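Local coordinates for 16S rRNA (guanine(1405)-N(7))-methyltransferase (Klebsiella pneumoniae, PDB 6PI9), which methylates 16S rRNA with S-adenosyl-L-methionine as methyl donor, probably at N7 of guanine 1405, and probably so confers aminoglycoside resistance, at the S-adenosyl-L-homocysteine site. Coordinates in Å, arbitrary orientation; residue numbers count along the deposited sequence, not the author numbering.

The S-adenosyl-L-homocysteine site. Residues 55-56, 59, 90, 92-93, 96, 120-123, 125, 141-143, 166-169, 183-184, 192. With SAH (S-adenosyl-L-homocysteine), chain B.
S-Adenosyl-L-homocysteine, the product left after methyl transfer, lies almost wholly buried in the cofactor pocket of a Rossmann-like methyltransferase, with 572 of its 574 Å² hidden. The adenine and ribose are closely packed. Ile142, its CG1 in the crowded position between backbone N and carbonyl carbon (chi1 49°), lays both branches over one purine face, CG2 above the six-membered ring and CD1 above the five-membered ring; a branched aliphatic residue suits so broad a surface. The base is read through its polar atoms: Leu168 N donates almost straight to SAH N1 (2.9 Å, 169° at H), Asp167 OD1, also held by Leu169 N, accepts SAH N6 from above its carboxylate plane (3.0 Å), and the carboxamide of Gln192, able to donate and accept, gives NE2 to N7 while OE1 takes N6 on an in-plane lone pair. Asp141, ending strand 137-141, turns its carboxylate to the ribose diol; OD2 accepts the 3'-hydroxyl O3' of SAH on its syn lone pair (2.7 Å) and Gly123 N on its anti one, which fixes the carboxylate's rotation. Arg96 meets the amino acid carboxylate end-on, NH1 to OXT and NH2 to O, matching charge with charge, while the carbonyls of Ala121 and Met183 hold the amino nitrogen. Contacts loosen only at the fringe, as where Thr93 CG2 stays 4.1 Å from SAH OXT; almost no ligand surface meets solvent. The thioether is approached by Ser92 OG, 2.9 Å from SAH SD, and by Phe59's flat apolar face, with SD over the ring centre, 3.7 Å above its plane.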
loop_
_atom_site.group_PDB
_atom_site.type_symbol
_atom_site.label_atom_id
_atom_site.label_comp_id
_atom_site.label_asym_id
_atom_site.label_seq_id
_atom_site.Cartn_x
_atom_site.Cartn_y
_atom_site.Cartn_z
ATOM N N ILE A 55 -1.650 4.952 -6.359
ATOM C CA ILE A 55 -1.575 4.247 -7.634
ATOM C C ILE A 55 -0.144 3.983 -8.102
ATOM O O ILE A 55 0.082 3.026 -8.868
ATOM C CB ILE A 55 -2.365 4.987 -8.730
ATOM C CG1 ILE A 55 -1.656 6.221 -9.239
ATOM C CG2 ILE A 55 -3.792 5.293 -8.263
ATOM C CD1 ILE A 55 -2.307 6.805 -10.480
ATOM N N THR A 56 0.841 4.774 -7.664
ATOM C CA THR A 56 2.196 4.467 -8.105
ATOM C C THR A 56 3.311 4.668 -7.055
ATOM O O THR A 56 4.251 3.862 -7.001
ATOM C CB THR A 56 2.501 5.297 -9.364
ATOM O OG1 THR A 56 3.818 4.995 -9.835
ATOM C CG2 THR A 56 2.381 6.790 -9.088
ATOM N N PHE A 59 4.886 1.835 -4.254
ATOM C CA PHE A 59 5.625 0.633 -4.603
ATOM C C PHE A 59 7.131 0.850 -4.581
ATOM O O PHE A 59 7.880 -0.089 -4.280
ATOM C CB PHE A 59 5.164 0.144 -5.964
ATOM C CG PHE A 59 3.700 -0.056 -6.033
ATOM C CD1 PHE A 59 2.899 0.855 -6.706
ATOM C CD2 PHE A 59 3.113 -1.129 -5.377
ATOM C CE1 PHE A 59 1.532 0.689 -6.750
ATOM C CE2 PHE A 59 1.757 -1.308 -5.422
ATOM C CZ PHE A 59 0.959 -0.399 -6.112
ATOM N N HIS A 90 11.298 -2.714 -5.510
ATOM C CA HIS A 90 9.935 -2.401 -5.911
ATOM C C HIS A 90 8.988 -3.397 -5.237
ATOM O O HIS A 90 9.192 -4.607 -5.355
ATOM C CB HIS A 90 9.773 -2.473 -7.429
ATOM C CG HIS A 90 8.471 -1.930 -7.914
ATOM N ND1 HIS A 90 7.289 -2.639 -7.804
ATOM C CD2 HIS A 90 8.160 -0.769 -8.543
ATOM C CE1 HIS A 90 6.300 -1.922 -8.312
ATOM N NE2 HIS A 90 6.801 -0.785 -8.772
ATOM N N SER A 92 6.094 -4.693 -5.739
ATOM C CA SER A 92 5.462 -5.787 -6.491
ATOM C C SER A 92 6.460 -6.873 -6.904
ATOM O O SER A 92 6.104 -8.068 -6.942
ATOM C CB SER A 92 4.748 -5.224 -7.729
ATOM O OG SER A 92 3.819 -4.205 -7.366
ATOM N N THR A 93 7.712 -6.503 -7.225
ATOM C CA THR A 93 8.670 -7.550 -7.589
ATOM C C THR A 93 9.195 -8.282 -6.358
ATOM O O THR A 93 9.344 -9.515 -6.378
ATOM C CB THR A 93 9.836 -6.990 -8.411
ATOM O OG1 THR A 93 10.186 -5.686 -7.932
ATOM C CG2 THR A 93 9.463 -6.955 -9.912
ATOM N N ARG A 96 7.128 -11.073 -5.496
ATOM C CA ARG A 96 7.205 -12.198 -6.425
ATOM C C ARG A 96 8.513 -12.991 -6.349
ATOM O O ARG A 96 8.526 -14.158 -6.769
ATOM C CB ARG A 96 7.018 -11.694 -7.866
ATOM C CG ARG A 96 6.650 -12.763 -8.896
ATOM C CD ARG A 96 6.194 -12.114 -10.196
ATOM N NE ARG A 96 4.968 -11.327 -9.990
ATOM C CZ ARG A 96 4.905 -10.003 -9.997
ATOM N NH1 ARG A 96 5.995 -9.265 -10.257
ATOM N NH2 ARG A 96 3.717 -9.402 -9.814
ATOM N N LEU A 120 2.119 -4.624 -18.864
ATOM C CA LEU A 120 1.341 -3.390 -18.720
ATOM C C LEU A 120 1.419 -2.966 -17.269
ATOM O O LEU A 120 1.198 -3.795 -16.382
ATOM C CB LEU A 120 -0.131 -3.591 -19.080
ATOM C CG LEU A 120 -0.597 -3.416 -20.514
ATOM C CD1 LEU A 120 0.054 -4.465 -21.323
ATOM C CD2 LEU A 120 -2.104 -3.604 -20.578
ATOM N N ALA A 121 1.775 -1.705 -17.040
ATOM C CA ALA A 121 2.055 -1.220 -15.702
ATOM C C ALA A 121 3.155 -2.079 -15.102
ATOM O O ALA A 121 3.002 -2.714 -14.068
ATOM C CB ALA A 121 0.791 -1.241 -14.832
ATOM N N CYS A 122 4.305 -2.066 -15.787
ATOM C CA CYS A 122 5.321 -3.099 -15.652
ATOM C C CYS A 122 6.142 -2.975 -14.388
ATOM O O CYS A 122 6.723 -3.976 -13.964
ATOM C CB CYS A 122 6.275 -3.074 -16.864
ATOM S SG CYS A 122 7.215 -1.520 -17.050
ATOM N N GLY A 123 6.181 -1.790 -13.775
ATOM C CA GLY A 123 7.070 -1.601 -12.635
ATOM C C GLY A 123 8.476 -2.009 -12.998
ATOM O O GLY A 123 8.980 -1.650 -14.054
ATOM N N ASN A 125 9.091 -5.362 -13.250
ATOM C CA ASN A 125 8.955 -6.772 -13.605
ATOM C C ASN A 125 9.732 -7.175 -14.862
ATOM O O ASN A 125 10.157 -8.342 -14.931
ATOM C CB ASN A 125 7.471 -7.112 -13.757
ATOM C CG ASN A 125 7.258 -8.602 -13.982
ATOM O OD1 ASN A 125 7.578 -9.425 -13.101
ATOM N ND2 ASN A 125 6.759 -8.956 -15.162
ATOM N N ASP A 141 4.486 2.063 -18.305
ATOM C CA ASP A 141 4.091 2.468 -16.957
ATOM C C ASP A 141 4.028 3.998 -16.933
ATOM O O ASP A 141 4.541 4.678 -17.827
ATOM C CB ASP A 141 5.097 1.914 -15.943
ATOM C CG ASP A 141 4.503 1.759 -14.531
ATOM O OD1 ASP A 141 4.008 2.739 -13.987
ATOM O OD2 ASP A 141 4.495 0.618 -14.022
ATOM N N ILE A 142 3.400 4.538 -15.883
ATOM C CA ILE A 142 3.419 5.990 -15.684
ATOM C C ILE A 142 4.628 6.433 -14.887
ATOM O O ILE A 142 4.891 7.645 -14.769
ATOM C CB ILE A 142 2.182 6.450 -14.915
ATOM C CG1 ILE A 142 1.978 5.594 -13.686
ATOM C CG2 ILE A 142 0.992 6.501 -15.817
ATOM C CD1 ILE A 142 0.888 6.306 -12.780
ATOM N N HIS A 143 5.318 5.483 -14.261
ATOM C CA HIS A 143 6.508 5.708 -13.453
ATOM C C HIS A 143 7.720 5.715 -14.363
ATOM O O HIS A 143 8.229 4.666 -14.762
ATOM C CB HIS A 143 6.627 4.620 -12.383
ATOM C CG HIS A 143 7.512 5.035 -11.255
ATOM N ND1 HIS A 143 8.756 5.592 -11.463
ATOM C CD2 HIS A 143 7.322 5.022 -9.916
ATOM C CE1 HIS A 143 9.301 5.909 -10.299
ATOM N NE2 HIS A 143 8.457 5.561 -9.342
ATOM N N CYS A 166 3.363 5.160 -20.350
ATOM C CA CYS A 166 2.000 4.867 -20.798
ATOM C C CYS A 166 1.030 5.092 -19.654
ATOM O O CYS A 166 1.212 4.459 -18.610
ATOM C CB CYS A 166 1.900 3.379 -21.190
ATOM S SG CYS A 166 0.209 2.896 -21.581
ATOM N N ASP A 167 -0.008 5.902 -19.854
ATOM C CA ASP A 167 -1.082 6.024 -18.852
ATOM C C ASP A 167 -2.270 5.231 -19.391
ATOM O O ASP A 167 -2.926 5.666 -20.343
ATOM C CB ASP A 167 -1.450 7.494 -18.548
ATOM C CG ASP A 167 -2.464 7.610 -17.381
ATOM O OD1 ASP A 167 -3.231 6.645 -17.143
ATOM O OD2 ASP A 167 -2.553 8.690 -16.759
ATOM N N LEU A 168 -2.555 4.100 -18.752
ATOM C CA LEU A 168 -3.600 3.162 -19.159
ATOM C C LEU A 168 -5.027 3.685 -18.954
ATOM O O LEU A 168 -5.994 2.999 -19.339
ATOM C CB LEU A 168 -3.399 1.860 -18.420
ATOM C CG LEU A 168 -2.120 1.114 -18.875
ATOM C CD1 LEU A 168 -1.899 -0.005 -17.891
ATOM C CD2 LEU A 168 -2.243 0.503 -20.288
ATOM N N LEU A 169 -5.215 4.872 -18.375
ATOM C CA LEU A 169 -6.526 5.486 -18.363
ATOM C C LEU A 169 -6.770 6.303 -19.612
ATOM O O LEU A 169 -7.929 6.609 -19.959
ATOM C CB LEU A 169 -6.679 6.406 -17.129
ATOM C CG LEU A 169 -7.389 5.765 -15.908
ATOM C CD1 LEU A 169 -8.758 5.493 -16.293
ATOM C CD2 LEU A 169 -6.873 4.449 -15.498
ATOM N N MET A 183 -0.424 -7.581 -14.366
ATOM C CA MET A 183 -0.118 -8.194 -13.077
ATOM C C MET A 183 -0.333 -7.150 -11.977
ATOM O O MET A 183 0.257 -6.054 -12.036
ATOM C CB MET A 183 1.315 -8.737 -13.121
ATOM C CG MET A 183 1.436 -9.914 -14.108
ATOM S SD MET A 183 3.190 -10.242 -14.530
ATOM C CE MET A 183 3.892 -10.529 -12.901
ATOM N N LYS A 184 -1.181 -7.493 -10.988
ATOM C CA LYS A 184 -1.491 -6.620 -9.850
ATOM C C LYS A 184 -1.909 -5.242 -10.321
ATOM O O LYS A 184 -1.504 -4.196 -9.768
ATOM C CB LYS A 184 -0.278 -6.543 -8.923
ATOM C CG LYS A 184 -0.021 -7.926 -8.289
ATOM C CD LYS A 184 1.359 -7.865 -7.503
ATOM C CE LYS A 184 1.660 -9.231 -6.806
ATOM N NZ LYS A 184 3.101 -9.170 -6.279
ATOM N N GLN A 192 -9.444 3.788 -10.482
ATOM C CA GLN A 192 -9.305 5.073 -11.147
ATOM C C GLN A 192 -10.448 5.361 -12.111
ATOM O O GLN A 192 -10.753 6.541 -12.341
ATOM C CB GLN A 192 -7.971 5.164 -11.904
ATOM C CG GLN A 192 -6.716 5.046 -11.024
ATOM C CD GLN A 192 -5.435 4.826 -11.823
ATOM O OE1 GLN A 192 -5.014 5.664 -12.614
ATOM N NE2 GLN A 192 -4.837 3.654 -11.644
HETATM N N SAH B . 2.873 -5.289 -12.873
HETATM C CA SAH B . 4.009 -4.978 -11.977
HETATM C CB SAH B . 3.699 -3.766 -11.116
HETATM C CG SAH B . 2.378 -3.795 -10.294
HETATM S SD SAH B . 2.314 -2.383 -9.096
HETATM C C SAH B . 4.341 -6.182 -11.074
HETATM O O SAH B . 3.419 -6.994 -10.854
HETATM O OXT SAH B . 5.462 -6.322 -10.546
HETATM C "C5'" SAH B . 1.125 -1.311 -10.014
HETATM C "C4'" SAH B . 1.790 -0.483 -11.153
HETATM O "O4'" SAH B . 0.766 0.157 -11.946
HETATM C "C3'" SAH B . 2.806 0.625 -10.751
HETATM O "O3'" SAH B . 4.074 0.408 -11.403
HETATM C "C2'" SAH B . 2.189 1.931 -11.248
HETATM O "O2'" SAH B . 3.218 2.790 -11.746
HETATM C "C1'" SAH B . 1.321 1.404 -12.401
HETATM N N9 SAH B . 0.160 2.220 -12.698
HETATM C C8 SAH B . -0.807 2.637 -11.819
HETATM N N7 SAH B . -1.780 3.271 -12.539
HETATM C C5 SAH B . -1.383 3.299 -13.851
HETATM C C6 SAH B . -1.918 3.838 -14.999
HETATM N N6 SAH B . -3.019 4.560 -14.999
HETATM N N1 SAH B . -1.271 3.594 -16.199
HETATM C C2 SAH B . -0.092 2.929 -16.245
HETATM N N3 SAH B . 0.471 2.397 -15.116
HETATM C C4 SAH B . -0.202 2.603 -13.949
#